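Local coordinates for ATP/GTP-binding site-containing protein A (Brucella abortus, PDB 6NTR), which functions in the periplasm to help maintain the integrity of the bacterial cell envelope, at residues V3-H8 against E132-A137; Y34-S39 against Y44-R49; F79-K84 against E153-V158; K177-F182 against N216-D221. All blocks are in the same frame, centred on the assembly; numbering follows the deposited sequence. Where two conformers were deposited one is given.

From the N terminus, residues 3-8 meet helix 126-138 in interaction 1, closing a loop of 123 intervening residues that is mostly strand. Interaction 2 is nested inside that loop and pairs adjacent strands of a hairpin. Interaction 3 crosses interaction 1, closing a loop of 68 residues and joining strand 78-87 to the loop between strands 143-148 and 159-165. Interaction 4 comes last, in series after the others, and closes a loop of 33 residues between the end of helix 174-179 and residues 216-221. Interaction 1 touches interaction 2 at His8 and Phe36 and interaction 4 at Val6 and Asn216. Interactions 3 and 4 sit on opposite sides of the chain's centre, their own centres about 28 Å apart.

Interaction 1: V3-H8 against E132-A137; sequences VRLVPH and ELIGKA
Ile134 reaches out of its helix to meet Val3 and Leu5, and its atoms can be followed outward. CB lies 4.0 Å from Val3 CG2. The CG2 branch, anti to the backbone N, comes nearer to the same methyl, at 3.6 Å from Val3 CG2. The other branch ends in CD1, which sits 3.5 Å from Val3 CG2 and 3.7 Å from Leu5 CD2, so this one methyl touches both residues. The Val3 and Ile134 side chains cross at about a right angle, although Val3 is poorly ordered and its distances are correspondingly less certain. In this beta-barrel-like fold, the contact brings the irregular N-terminal segment, just ahead of strand 8-19, against helix 126-138. Only 110 Å² is buried, both sides summed, all of it essentially apolar. Leu5 bears with its CD2 tip on Ile134 and also touches Phe36 of strand 25-39. Leu133, next to Ile134 in the helix, packs instead on Val190 and Ile192 of strand 187-195.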
loop_
_atom_site.group_PDB
_atom_site.type_symbol
_atom_site.label_atom_id
_atom_site.label_comp_id
_atom_site.label_asym_id
_atom_site.label_seq_id
_atom_site.Cartn_x
_atom_site.Cartn_y
_atom_site.Cartn_z
ATOM N N VAL A 3 -4.320 -4.646 18.372
ATOM C CA VAL A 3 -3.322 -3.740 17.836
ATOM C C VAL A 3 -3.924 -2.336 17.733
ATOM O O VAL A 3 -5.039 -2.183 17.257
ATOM C CB VAL A 3 -2.833 -4.251 16.469
ATOM C CG1 VAL A 3 -3.846 -3.962 15.387
ATOM C CG2 VAL A 3 -1.497 -3.649 16.117
ATOM N N ARG A 4 -3.204 -1.292 18.135
ATOM C CA ARG A 4 -3.767 0.057 18.041
ATOM C C ARG A 4 -3.018 0.966 17.077
ATOM O O ARG A 4 -2.170 1.728 17.482
ATOM C CB ARG A 4 -3.759 0.719 19.421
ATOM C CG ARG A 4 -5.051 0.562 20.213
ATOM C CD ARG A 4 -4.983 1.270 21.556
ATOM N NE ARG A 4 -5.911 0.712 22.534
ATOM C CZ ARG A 4 -6.085 1.208 23.751
ATOM N NH1 ARG A 4 -5.398 2.263 24.140
ATOM N NH2 ARG A 4 -6.939 0.652 24.580
ATOM N N LEU A 5 -3.385 0.935 15.805
ATOM C CA LEU A 5 -2.701 1.757 14.821
ATOM C C LEU A 5 -2.816 3.215 15.163
ATOM O O LEU A 5 -3.884 3.701 15.444
ATOM C CB LEU A 5 -3.292 1.516 13.445
ATOM C CG LEU A 5 -3.515 0.059 13.097
ATOM C CD1 LEU A 5 -4.269 -0.069 11.793
ATOM C CD2 LEU A 5 -2.162 -0.616 13.003
ATOM N N VAL A 6 -1.697 3.913 15.116
ATOM C CA VAL A 6 -1.670 5.315 15.448
ATOM C C VAL A 6 -1.998 6.221 14.281
ATOM O O VAL A 6 -1.503 6.050 13.188
ATOM C CB VAL A 6 -0.331 5.709 16.063
ATOM C CG1 VAL A 6 0.786 5.603 15.050
ATOM C CG2 VAL A 6 -0.409 7.085 16.663
ATOM N N PRO A 7 -2.849 7.207 14.513
ATOM C CA PRO A 7 -3.229 8.125 13.449
ATOM C C PRO A 7 -2.086 9.041 13.115
ATOM O O PRO A 7 -1.496 9.614 13.997
ATOM C CB PRO A 7 -4.365 8.921 14.075
ATOM C CG PRO A 7 -4.832 8.098 15.207
ATOM C CD PRO A 7 -3.606 7.454 15.738
ATOM N N HIS A 8 -1.755 9.155 11.846
ATOM C CA HIS A 8 -0.608 9.943 11.474
ATOM C C HIS A 8 -0.588 10.319 10.017
ATOM O O HIS A 8 -1.273 9.744 9.218
ATOM C CB HIS A 8 0.629 9.091 11.718
ATOM C CG HIS A 8 0.653 7.858 10.885
ATOM N ND1 HIS A 8 -0.106 6.755 11.181
ATOM C CD2 HIS A 8 1.274 7.584 9.724
ATOM C CE1 HIS A 8 0.075 5.841 10.256
ATOM N NE2 HIS A 8 0.907 6.321 9.359
ATOM N N GLU A 132 -3.415 -8.157 10.896
ATOM C CA GLU A 132 -2.985 -9.549 10.929
ATOM C C GLU A 132 -1.484 -9.673 10.737
ATOM O O GLU A 132 -0.851 -10.577 11.287
ATOM C CB GLU A 132 -3.717 -10.312 9.841
ATOM C CG GLU A 132 -3.344 -11.729 9.709
ATOM C CD GLU A 132 -3.925 -12.289 8.452
ATOM O OE1 GLU A 132 -3.545 -11.783 7.370
ATOM O OE2 GLU A 132 -4.778 -13.200 8.544
ATOM N N LEU A 133 -0.911 -8.810 9.910
ATOM C CA LEU A 133 0.528 -8.812 9.737
ATOM C C LEU A 133 1.227 -8.513 11.047
ATOM O O LEU A 133 2.185 -9.197 11.412
ATOM C CB LEU A 133 0.903 -7.803 8.663
ATOM C CG LEU A 133 2.340 -7.338 8.450
ATOM C CD1 LEU A 133 3.344 -8.446 8.562
ATOM C CD2 LEU A 133 2.401 -6.758 7.076
ATOM N N ILE A 134 0.746 -7.509 11.784
ATOM C CA ILE A 134 1.363 -7.165 13.065
ATOM C C ILE A 134 1.198 -8.300 14.058
ATOM O O ILE A 134 2.152 -8.688 14.739
ATOM C CB ILE A 134 0.782 -5.854 13.632
ATOM C CG1 ILE A 134 1.061 -4.681 12.699
ATOM C CG2 ILE A 134 1.379 -5.543 14.982
ATOM C CD1 ILE A 134 0.265 -3.449 13.042
ATOM N N GLY A 135 -0.008 -8.840 14.170
ATOM C CA GLY A 135 -0.273 -9.908 15.111
ATOM C C GLY A 135 0.620 -11.102 14.863
ATOM O O GLY A 135 1.357 -11.539 15.746
ATOM N N LYS A 136 0.571 -11.622 13.643
ATOM C CA LYS A 136 1.449 -12.720 13.278
ATOM C C LYS A 136 2.896 -12.383 13.611
ATOM O O LYS A 136 3.620 -13.203 14.177
ATOM C CB LYS A 136 1.266 -13.048 11.795
ATOM C CG LYS A 136 -0.162 -13.503 11.505
ATOM C CD LYS A 136 -0.305 -14.401 10.292
ATOM C CE LYS A 136 -1.665 -15.111 10.301
ATOM N NZ LYS A 136 -1.771 -16.252 9.344
ATOM N N ALA A 137 3.317 -11.153 13.326
ATOM C CA ALA A 137 4.689 -10.762 13.626
ATOM C C ALA A 137 4.953 -10.762 15.119
ATOM O O ALA A 137 5.997 -11.242 15.572
ATOM C CB ALA A 137 4.975 -9.386 13.044
#

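Interaction 2: Y34-S39 against Y44-R49; sequences YEFNGS and YTTNFR. With EDO (1,2-ethanediol), chain F.
Segments 34-39 and 44-49 run antiparallel at 171°, their axes 4.5 Å apart, in register from Tyr34 opposite Phe48 to Gly38 opposite Tyr44. The hydrogen-bonded pairs are Glu35 with Asn47 and Asn37 with Thr45, each joined by two backbone bonds; the shortest runs from Thr45 N to Asn37 O at 2.6 Å. On the face bearing Tyr34, Phe36, Tyr44, Thr46 and Phe48, the Phe36 and Tyr44 rings lie nearly parallel, planes 19° apart, but are slid so far that they barely overlap. Their centroids are 5.1 Å apart, and the touch is tight where Phe36 CZ comes 3.2 Å from Tyr44 CD1. Tyr44 CG stands beside its own backbone N (chi1 -61°), a setting that lays the ring along Gly38 and Ser39, with Ser39 O over one ring face. Thr46 divides its branches: OG1 meets the edge of the Phe36 ring, 3.1 Å from Phe36 CD1, while CG2 lies 3.7 Å from Tyr34 CE1. On the other face Glu35 sends OE2 to the hydroxyl of Tyr241. This hairpin of strands 25-39 and 43-56 is flanked by strand 8-19 beside the first strand and strand 62-72 beside the second, while Thr127 of helix 126-138 touches both Phe36 and Tyr44.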
loop_
_atom_site.group_PDB
_atom_site.type_symbol
_atom_site.label_atom_id
_atom_site.label_comp_id
_atom_site.label_asym_id
_atom_site.label_seq_id
_atom_site.Cartn_x
_atom_site.Cartn_y
_atom_site.Cartn_z
ATOM N N TYR A 34 0.852 9.885 2.931
ATOM C CA TYR A 34 -0.064 8.906 3.492
ATOM C C TYR A 34 -0.640 9.496 4.763
ATOM O O TYR A 34 0.099 10.021 5.600
ATOM C CB TYR A 34 0.640 7.569 3.772
ATOM C CG TYR A 34 -0.180 6.480 4.474
ATOM C CD1 TYR A 34 -1.018 5.638 3.763
ATOM C CD2 TYR A 34 -0.072 6.275 5.842
ATOM C CE1 TYR A 34 -1.723 4.646 4.395
ATOM C CE2 TYR A 34 -0.779 5.288 6.473
ATOM C CZ TYR A 34 -1.596 4.478 5.744
ATOM O OH TYR A 34 -2.306 3.484 6.362
ATOM N N GLU A 35 -1.952 9.459 4.881
ATOM C CA GLU A 35 -2.603 9.829 6.118
ATOM C C GLU A 35 -3.534 8.701 6.501
ATOM O O GLU A 35 -4.241 8.159 5.651
ATOM C CB GLU A 35 -3.373 11.157 6.016
ATOM C CG GLU A 35 -4.369 11.293 7.175
ATOM C CD GLU A 35 -4.575 12.702 7.682
ATOM O OE1 GLU A 35 -5.652 12.969 8.252
ATOM O OE2 GLU A 35 -3.654 13.531 7.539
ATOM N N PHE A 36 -3.504 8.335 7.778
ATOM C CA PHE A 36 -4.337 7.265 8.296
ATOM C C PHE A 36 -4.924 7.717 9.619
ATOM O O PHE A 36 -4.189 8.164 10.504
ATOM C CB PHE A 36 -3.527 5.976 8.465
ATOM C CG PHE A 36 -4.320 4.823 8.943
ATOM C CD1 PHE A 36 -5.059 4.069 8.053
ATOM C CD2 PHE A 36 -4.305 4.477 10.275
ATOM C CE1 PHE A 36 -5.781 3.000 8.480
ATOM C CE2 PHE A 36 -5.026 3.411 10.713
ATOM C CZ PHE A 36 -5.766 2.664 9.813
ATOM N N ASN A 37 -6.246 7.618 9.734
ATOM C CA ASN A 37 -6.973 8.029 10.926
ATOM C C ASN A 37 -8.186 7.126 11.067
ATOM O O ASN A 37 -8.596 6.454 10.118
ATOM C CB ASN A 37 -7.401 9.504 10.847
ATOM C CG ASN A 37 -7.147 10.279 12.143
ATOM O OD1 ASN A 37 -7.580 9.888 13.231
ATOM N ND2 ASN A 37 -6.411 11.377 12.022
ATOM N N GLY A 38 -8.712 7.059 12.278
ATOM C CA GLY A 38 -9.838 6.204 12.579
ATOM C C GLY A 38 -9.631 5.475 13.890
ATOM O O GLY A 38 -8.763 5.835 14.653
ATOM N N SER A 39 -10.430 4.448 14.145
ATOM C CA SER A 39 -10.330 3.678 15.380
ATOM C C SER A 39 -11.108 2.371 15.278
ATOM O O SER A 39 -11.868 2.161 14.332
ATOM C CB SER A 39 -10.836 4.501 16.567
ATOM O OG SER A 39 -12.244 4.405 16.691
ATOM N N TYR A 44 -11.736 3.169 9.931
ATOM C CA TYR A 44 -10.494 3.726 9.426
ATOM C C TYR A 44 -10.616 4.507 8.126
ATOM O O TYR A 44 -11.180 4.035 7.157
ATOM C CB TYR A 44 -9.432 2.640 9.316
ATOM C CG TYR A 44 -9.119 2.018 10.639
ATOM C CD1 TYR A 44 -8.459 2.730 11.609
ATOM C CD2 TYR A 44 -9.511 0.729 10.926
ATOM C CE1 TYR A 44 -8.171 2.169 12.826
ATOM C CE2 TYR A 44 -9.234 0.160 12.146
ATOM C CZ TYR A 44 -8.560 0.888 13.088
ATOM O OH TYR A 44 -8.279 0.329 14.299
ATOM N N THR A 45 -10.038 5.696 8.110
ATOM C CA THR A 45 -10.065 6.512 6.914
ATOM C C THR A 45 -8.646 6.648 6.415
ATOM O O THR A 45 -7.762 7.038 7.150
ATOM C CB THR A 45 -10.687 7.903 7.149
ATOM O OG1 THR A 45 -10.469 8.719 5.997
ATOM C CG2 THR A 45 -10.071 8.572 8.341
ATOM N N THR A 46 -8.446 6.329 5.150
ATOM C CA THR A 46 -7.120 6.368 4.551
ATOM C C THR A 46 -7.155 7.287 3.340
ATOM O O THR A 46 -8.000 7.125 2.452
ATOM C CB THR A 46 -6.637 4.958 4.168
ATOM O OG1 THR A 46 -6.488 4.166 5.348
ATOM C CG2 THR A 46 -5.313 5.018 3.480
ATOM N N ASN A 47 -6.240 8.309 3.412
ATOM C CA ASN A 47 -6.038 9.250 2.341
ATOM C C ASN A 47 -4.609 9.136 1.841
ATOM O O ASN A 47 -3.697 9.296 2.603
ATOM C CB ASN A 47 -6.180 10.660 2.899
ATOM C CG ASN A 47 -7.525 11.260 2.644
ATOM O OD1 ASN A 47 -8.303 11.438 3.572
ATOM N ND2 ASN A 47 -7.804 11.605 1.391
ATOM N N PHE A 48 -4.408 8.838 0.570
ATOM C CA PHE A 48 -3.052 8.858 0.041
ATOM C C PHE A 48 -2.919 9.334 -1.395
ATOM O O PHE A 48 -3.814 9.161 -2.181
ATOM C CB PHE A 48 -2.307 7.528 0.296
ATOM C CG PHE A 48 -2.580 6.442 -0.704
ATOM C CD1 PHE A 48 -2.066 6.498 -1.958
ATOM C CD2 PHE A 48 -3.291 5.333 -0.347
ATOM C CE1 PHE A 48 -2.294 5.491 -2.864
ATOM C CE2 PHE A 48 -3.530 4.321 -1.239
ATOM C CZ PHE A 48 -3.031 4.402 -2.506
ATOM N N ARG A 49 -1.791 9.962 -1.694
ATOM C CA ARG A 49 -1.488 10.520 -2.997
ATOM C C ARG A 49 -0.119 10.012 -3.428
ATOM O O ARG A 49 0.846 10.075 -2.666
ATOM C CB ARG A 49 -1.494 12.049 -2.945
ATOM C CG ARG A 49 -1.303 12.716 -4.295
ATOM C CD ARG A 49 -1.402 14.230 -4.182
ATOM N NE ARG A 49 -0.915 14.901 -5.384
ATOM C CZ ARG A 49 -0.340 16.099 -5.389
ATOM N NH1 ARG A 49 -0.177 16.764 -4.253
ATOM N NH2 ARG A 49 0.073 16.634 -6.529
HETATM C C1 EDO F . -5.852 11.984 -1.710
HETATM O O1 EDO F . -6.970 11.774 -0.842
HETATM C C2 EDO F . -4.906 12.982 -1.055
HETATM O O2 EDO F . -4.860 14.202 -1.810
#

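Interaction 3: F79-K84 against E153-V158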
loop_
_atom_site.group_PDB
_atom_site.type_symbol
_atom_site.label_atom_id
_atom_site.label_comp_id
_atom_site.label_asym_id
_atom_site.label_seq_id
_atom_site.Cartn_x
_atom_site.Cartn_y
_atom_site.Cartn_z
ATOM N N PHE A 79 -15.907 -1.710 2.968
ATOM C CA PHE A 79 -14.705 -1.062 2.451
ATOM C C PHE A 79 -15.119 -0.142 1.310
ATOM O O PHE A 79 -15.467 -0.624 0.229
ATOM C CB PHE A 79 -13.694 -2.112 1.991
ATOM C CG PHE A 79 -12.372 -1.557 1.572
ATOM C CD1 PHE A 79 -11.629 -0.776 2.424
ATOM C CD2 PHE A 79 -11.847 -1.863 0.334
ATOM C CE1 PHE A 79 -10.400 -0.285 2.043
ATOM C CE2 PHE A 79 -10.624 -1.378 -0.052
ATOM C CZ PHE A 79 -9.900 -0.584 0.805
ATOM N N ARG A 80 -15.118 1.165 1.558
ATOM C CA ARG A 80 -15.425 2.160 0.537
ATOM C C ARG A 80 -14.127 2.686 -0.068
ATOM O O ARG A 80 -13.163 2.945 0.653
ATOM C CB ARG A 80 -16.239 3.321 1.123
ATOM C CG ARG A 80 -17.692 2.987 1.482
ATOM C CD ARG A 80 -18.504 4.237 1.880
ATOM N NE ARG A 80 -18.589 4.427 3.328
ATOM C CZ ARG A 80 -19.580 3.964 4.082
ATOM N NH1 ARG A 80 -20.570 3.282 3.525
ATOM N NH2 ARG A 80 -19.582 4.185 5.390
ATOM N N PHE A 81 -14.110 2.858 -1.392
ATOM C CA PHE A 81 -12.873 3.229 -2.094
ATOM C C PHE A 81 -13.069 4.114 -3.337
ATOM O O PHE A 81 -13.994 3.893 -4.124
ATOM C CB PHE A 81 -12.091 1.958 -2.493
ATOM C CG PHE A 81 -12.862 0.997 -3.360
ATOM C CD1 PHE A 81 -12.813 1.088 -4.744
ATOM C CD2 PHE A 81 -13.602 -0.016 -2.788
ATOM C CE1 PHE A 81 -13.500 0.201 -5.525
ATOM C CE2 PHE A 81 -14.296 -0.897 -3.568
ATOM C CZ PHE A 81 -14.246 -0.792 -4.935
ATOM N N VAL A 82 -12.156 5.088 -3.525
ATOM C CA VAL A 82 -12.106 5.978 -4.695
ATOM C C VAL A 82 -10.672 6.053 -5.221
ATOM O O VAL A 82 -9.753 6.402 -4.473
ATOM C CB VAL A 82 -12.600 7.421 -4.388
ATOM C CG1 VAL A 82 -12.728 8.260 -5.665
ATOM C CG2 VAL A 82 -13.922 7.451 -3.666
ATOM N N ASN A 83 -10.494 5.815 -6.521
ATOM C CA ASN A 83 -9.177 5.870 -7.149
ATOM C C ASN A 83 -9.167 6.874 -8.281
ATOM O O ASN A 83 -9.747 6.612 -9.336
ATOM C CB ASN A 83 -8.759 4.510 -7.701
ATOM C CG ASN A 83 -7.897 3.759 -6.753
ATOM O OD1 ASN A 83 -7.359 4.319 -5.802
ATOM N ND2 ASN A 83 -7.706 2.492 -7.034
ATOM N N LYS A 84 -8.453 7.981 -8.102
ATOM C CA LYS A 84 -8.241 8.934 -9.178
ATOM C C LYS A 84 -6.778 8.940 -9.591
ATOM O O LYS A 84 -5.881 8.867 -8.744
ATOM C CB LYS A 84 -8.702 10.344 -8.786
ATOM C CG LYS A 84 -10.129 10.659 -9.219
ATOM C CD LYS A 84 -10.761 11.820 -8.458
ATOM C CE LYS A 84 -12.244 11.915 -8.802
ATOM N NZ LYS A 84 -13.012 12.958 -8.074
ATOM N N GLU A 153 -5.594 -0.677 -8.838
ATOM C CA GLU A 153 -5.806 -0.917 -10.260
ATOM C C GLU A 153 -7.296 -0.924 -10.552
ATOM O O GLU A 153 -7.973 0.054 -10.231
ATOM C CB GLU A 153 -5.102 -2.196 -10.684
ATOM C CG GLU A 153 -3.617 -2.062 -10.397
ATOM C CD GLU A 153 -2.791 -3.251 -10.786
ATOM O OE1 GLU A 153 -3.345 -4.333 -11.051
ATOM O OE2 GLU A 153 -1.562 -3.092 -10.816
ATOM N N ASP A 154 -7.840 -1.980 -11.135
ATOM C CA ASP A 154 -9.267 -2.000 -11.455
ATOM C C ASP A 154 -10.245 -2.419 -10.344
ATOM O O ASP A 154 -11.449 -2.405 -10.533
ATOM C CB ASP A 154 -9.521 -2.771 -12.750
ATOM C CG ASP A 154 -8.785 -2.174 -13.937
ATOM O OD1 ASP A 154 -8.409 -0.999 -13.880
ATOM O OD2 ASP A 154 -8.567 -2.880 -14.931
ATOM N N ALA A 155 -9.735 -2.808 -9.192
ATOM C CA ALA A 155 -10.598 -3.189 -8.085
ATOM C C ALA A 155 -11.539 -4.310 -8.453
ATOM O O ALA A 155 -12.672 -4.346 -8.001
ATOM C CB ALA A 155 -11.386 -1.992 -7.597
ATOM N N ASP A 156 -11.056 -5.226 -9.272
ATOM C CA ASP A 156 -11.843 -6.354 -9.727
ATOM C C ASP A 156 -11.268 -7.708 -9.331
ATOM O O ASP A 156 -11.489 -8.682 -10.034
ATOM C CB ASP A 156 -11.946 -6.294 -11.239
ATOM C CG ASP A 156 -10.645 -5.906 -11.890
ATOM O OD1 ASP A 156 -9.672 -5.639 -11.160
ATOM O OD2 ASP A 156 -10.588 -5.873 -13.133
ATOM N N ARG A 157 -10.518 -7.786 -8.243
ATOM C CA ARG A 157 -9.984 -9.084 -7.858
ATOM C C ARG A 157 -9.401 -9.218 -6.468
ATOM O O ARG A 157 -9.214 -8.248 -5.767
ATOM C CB ARG A 157 -8.971 -9.564 -8.880
ATOM C CG ARG A 157 -7.563 -9.145 -8.574
ATOM C CD ARG A 157 -7.272 -7.807 -9.195
ATOM N NE ARG A 157 -5.850 -7.577 -9.326
ATOM C CZ ARG A 157 -5.125 -8.047 -10.324
ATOM N NH1 ARG A 157 -3.834 -7.790 -10.385
ATOM N NH2 ARG A 157 -5.696 -8.767 -11.263
ATOM N N VAL A 158 -9.161 -10.463 -6.074
ATOM C CA VAL A 158 -8.493 -10.781 -4.818
ATOM C C VAL A 158 -7.050 -11.134 -5.128
ATOM O O VAL A 158 -6.764 -11.824 -6.118
ATOM C CB VAL A 158 -9.204 -11.928 -4.087
ATOM C CG1 VAL A 158 -9.408 -13.095 -5.016
ATOM C CG2 VAL A 158 -8.390 -12.353 -2.908
#
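The Phe81 ring presses one corner against the methyl of Ala155, with Phe81 CE1 3.7 Å and Phe81 CZ 4.1 Å from Ala155 CB. The methyl approaches the ring obliquely. Phe81 CG stands between its own backbone N and carbonyl carbon (chi1 58°), and from there the ring extends off strand 78-87 to the loop that links strands 143-148 and 159-165. The backbones stay well separated, Phe81 CA and Ala155 CA being 9.1 Å apart, so the ring of Phe81 and the methyl of Ala155 bridge the distance at this point. Ala155 holds left-handed helical backbone angles (phi 57°, psi 36°), consistent with a turn here, and its CB is directed at the strand. Two residues along from Phe81, Asn83 points the same way, but Asn83 ND2 is 4.0 Å from Glu153 O, too long for a hydrogen bond. Within the loop, Arg157 NH1 lies 3.6 Å from Glu153 OE1; the oxygen is well out of the guanidinium plane, so the attraction is one of charge alone. Ala151 also touches Phe81, and Phe79, two residues back on the same strand, stacks on Phe125; the contact thus joins a strand of the beta-barrel-like fold to the loop 153-158. With 117 Å² buried, both sides summed, and a ring-methyl touch as its centre, the contact is apolar and non-directional, and the one ion pair lies inside the loop and does not join it to the strand.

Interaction 4: K177-F182 against N216-D221; sequences KVMGKF and NGITRD. With EDO (1,2-ethanediol), chain G.
Asn216 CG lies between its backbone N and carbonyl carbon (chi1 59°) while Phe182 CG lies beside its backbone N (chi1 -57°), and together these torsions bring the amide nitrogen over the ring. Asn216 ND2 rides over one face toward the rim, 3.4 Å from Phe182 CD1, with amide and ring planes 80° apart. Lys181 CG covers part of the opposite face. The amide's rotation is restrained by an Asx turn, in which Ile218 N donates to Asn216 OD1 at 3.1 Å. Ile218 CD1 reaches the ring obliquely, 4.5 Å from Phe182 CD2, and lies 4.4 Å from CE of selenomethionine Met179. These contacts join the end of helix 174-179 and the loop just after it to the turn after strand 207-214; Arg220 adds salt bridges to Asp173 and Glu175. An ethanediol, probably from the crystallisation liquor, accepts from Thr219 N through O1 at 3.1 Å. The polar group here is thus oriented by its own turn, and what reaches across is an amide nitrogen set on a ring face, its plane steep to the ring, plus looser apolar packing.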
loop_
_atom_site.group_PDB
_atom_site.type_symbol
_atom_site.label_atom_id
_atom_site.label_comp_id
_atom_site.label_asym_id
_atom_site.label_seq_id
_atom_site.Cartn_x
_atom_site.Cartn_y
_atom_site.Cartn_z
ATOM N N LYS A 177 15.293 10.270 12.691
ATOM C CA LYS A 177 15.384 11.604 13.249
ATOM C C LYS A 177 14.110 12.403 13.035
ATOM O O LYS A 177 13.686 13.119 13.924
ATOM C CB LYS A 177 16.630 12.360 12.765
ATOM C CG LYS A 177 16.966 12.240 11.295
ATOM C CD LYS A 177 18.276 12.945 10.986
ATOM C CE LYS A 177 18.491 13.092 9.489
ATOM N NZ LYS A 177 19.495 14.131 9.133
ATOM N N VAL A 178 13.509 12.217 11.875
ATOM C CA VAL A 178 12.284 12.881 11.475
ATOM C C VAL A 178 11.076 12.546 12.357
ATOM O O VAL A 178 10.253 13.402 12.641
ATOM C CB VAL A 178 12.029 12.545 9.981
ATOM C CG1 VAL A 178 10.567 12.567 9.571
ATOM C CG2 VAL A 178 12.861 13.445 9.096
HETATM N N MSE A 179 10.974 11.292 12.762
HETATM C CA MSE A 179 9.848 10.780 13.518
HETATM C C MSE A 179 9.569 11.270 14.911
HETATM O O MSE A 179 8.384 11.529 15.192
HETATM C CB MSE A 179 10.038 9.284 13.636
HETATM C CG MSE A 179 9.873 8.619 12.288
HETATM SE SE MSE A 179 9.532 6.729 12.623
HETATM C CE MSE A 179 8.399 6.896 14.207
ATOM N N GLY A 180 10.556 11.424 15.781
ATOM C CA GLY A 180 10.235 11.883 17.121
ATOM C C GLY A 180 10.179 10.839 18.223
ATOM O O GLY A 180 11.086 10.044 18.385
ATOM N N LYS A 181 9.100 10.859 18.993
ATOM C CA LYS A 181 8.955 9.960 20.127
ATOM C C LYS A 181 9.008 8.475 19.777
ATOM O O LYS A 181 9.568 7.692 20.537
ATOM C CB LYS A 181 7.711 10.304 20.952
ATOM C CG LYS A 181 6.385 10.102 20.247
ATOM C CD LYS A 181 5.248 10.075 21.253
ATOM C CE LYS A 181 3.904 10.272 20.584
ATOM N NZ LYS A 181 2.826 9.528 21.284
ATOM N N PHE A 182 8.440 8.074 18.651
ATOM C CA PHE A 182 8.509 6.681 18.254
ATOM C C PHE A 182 9.840 6.320 17.627
ATOM O O PHE A 182 9.966 5.221 17.091
ATOM C CB PHE A 182 7.402 6.340 17.266
ATOM C CG PHE A 182 6.035 6.616 17.760
ATOM C CD1 PHE A 182 5.459 5.805 18.714
ATOM C CD2 PHE A 182 5.308 7.671 17.249
ATOM C CE1 PHE A 182 4.192 6.054 19.162
ATOM C CE2 PHE A 182 4.041 7.924 17.692
ATOM C CZ PHE A 182 3.480 7.117 18.649
ATOM N N ASN A 216 2.833 0.039 15.647
ATOM C CA ASN A 216 1.689 0.940 15.582
ATOM C C ASN A 216 1.249 1.234 14.158
ATOM O O ASN A 216 0.520 2.208 13.934
ATOM C CB ASN A 216 1.999 2.250 16.308
ATOM C CG ASN A 216 3.198 2.970 15.728
ATOM O OD1 ASN A 216 3.656 2.649 14.635
ATOM N ND2 ASN A 216 3.703 3.963 16.452
ATOM N N GLY A 217 1.688 0.429 13.196
ATOM C CA GLY A 217 1.283 0.563 11.822
ATOM C C GLY A 217 2.172 1.442 10.978
ATOM O O GLY A 217 2.107 1.363 9.758
ATOM N N ILE A 218 2.989 2.290 11.587
ATOM C CA ILE A 218 3.843 3.157 10.798
ATOM C C ILE A 218 4.793 2.283 10.007
ATOM O O ILE A 218 5.084 1.161 10.395
ATOM C CB ILE A 218 4.586 4.132 11.722
ATOM C CG1 ILE A 218 3.572 5.020 12.443
ATOM C CG2 ILE A 218 5.543 5.000 10.944
ATOM C CD1 ILE A 218 4.190 6.140 13.220
ATOM N N THR A 219 5.213 2.755 8.844
ATOM C CA THR A 219 6.183 2.052 8.026
ATOM C C THR A 219 7.140 3.064 7.435
ATOM O O THR A 219 6.812 4.239 7.303
ATOM C CB THR A 219 5.550 1.285 6.874
ATOM O OG1 THR A 219 5.177 2.209 5.857
ATOM C CG2 THR A 219 4.340 0.572 7.319
ATOM N N ARG A 220 8.320 2.596 7.046
ATOM C CA ARG A 220 9.339 3.468 6.482
ATOM C C ARG A 220 10.241 2.631 5.597
ATOM O O ARG A 220 9.988 1.448 5.374
ATOM C CB ARG A 220 10.130 4.169 7.577
ATOM C CG ARG A 220 10.870 3.237 8.503
ATOM C CD ARG A 220 11.624 4.051 9.530
ATOM N NE ARG A 220 12.339 3.245 10.507
ATOM C CZ ARG A 220 13.572 2.785 10.332
ATOM N NH1 ARG A 220 14.231 3.044 9.208
ATOM N NH2 ARG A 220 14.151 2.071 11.287
ATOM N N ASP A 221 11.280 3.233 5.052
ATOM C CA ASP A 221 12.278 2.507 4.277
ATOM C C ASP A 221 11.673 1.624 3.226
ATOM O O ASP A 221 12.058 0.493 3.082
ATOM C CB ASP A 221 13.178 1.676 5.193
ATOM C CG ASP A 221 14.548 1.417 4.606
ATOM O OD1 ASP A 221 14.715 1.442 3.385
ATOM O OD2 ASP A 221 15.467 1.175 5.384
HETATM C C1 EDO G . 2.534 3.879 7.380
HETATM O O1 EDO G . 3.549 4.880 7.233
HETATM C C2 EDO G . 2.264 3.246 6.032
HETATM O O2 EDO G . 1.338 2.183 6.251
#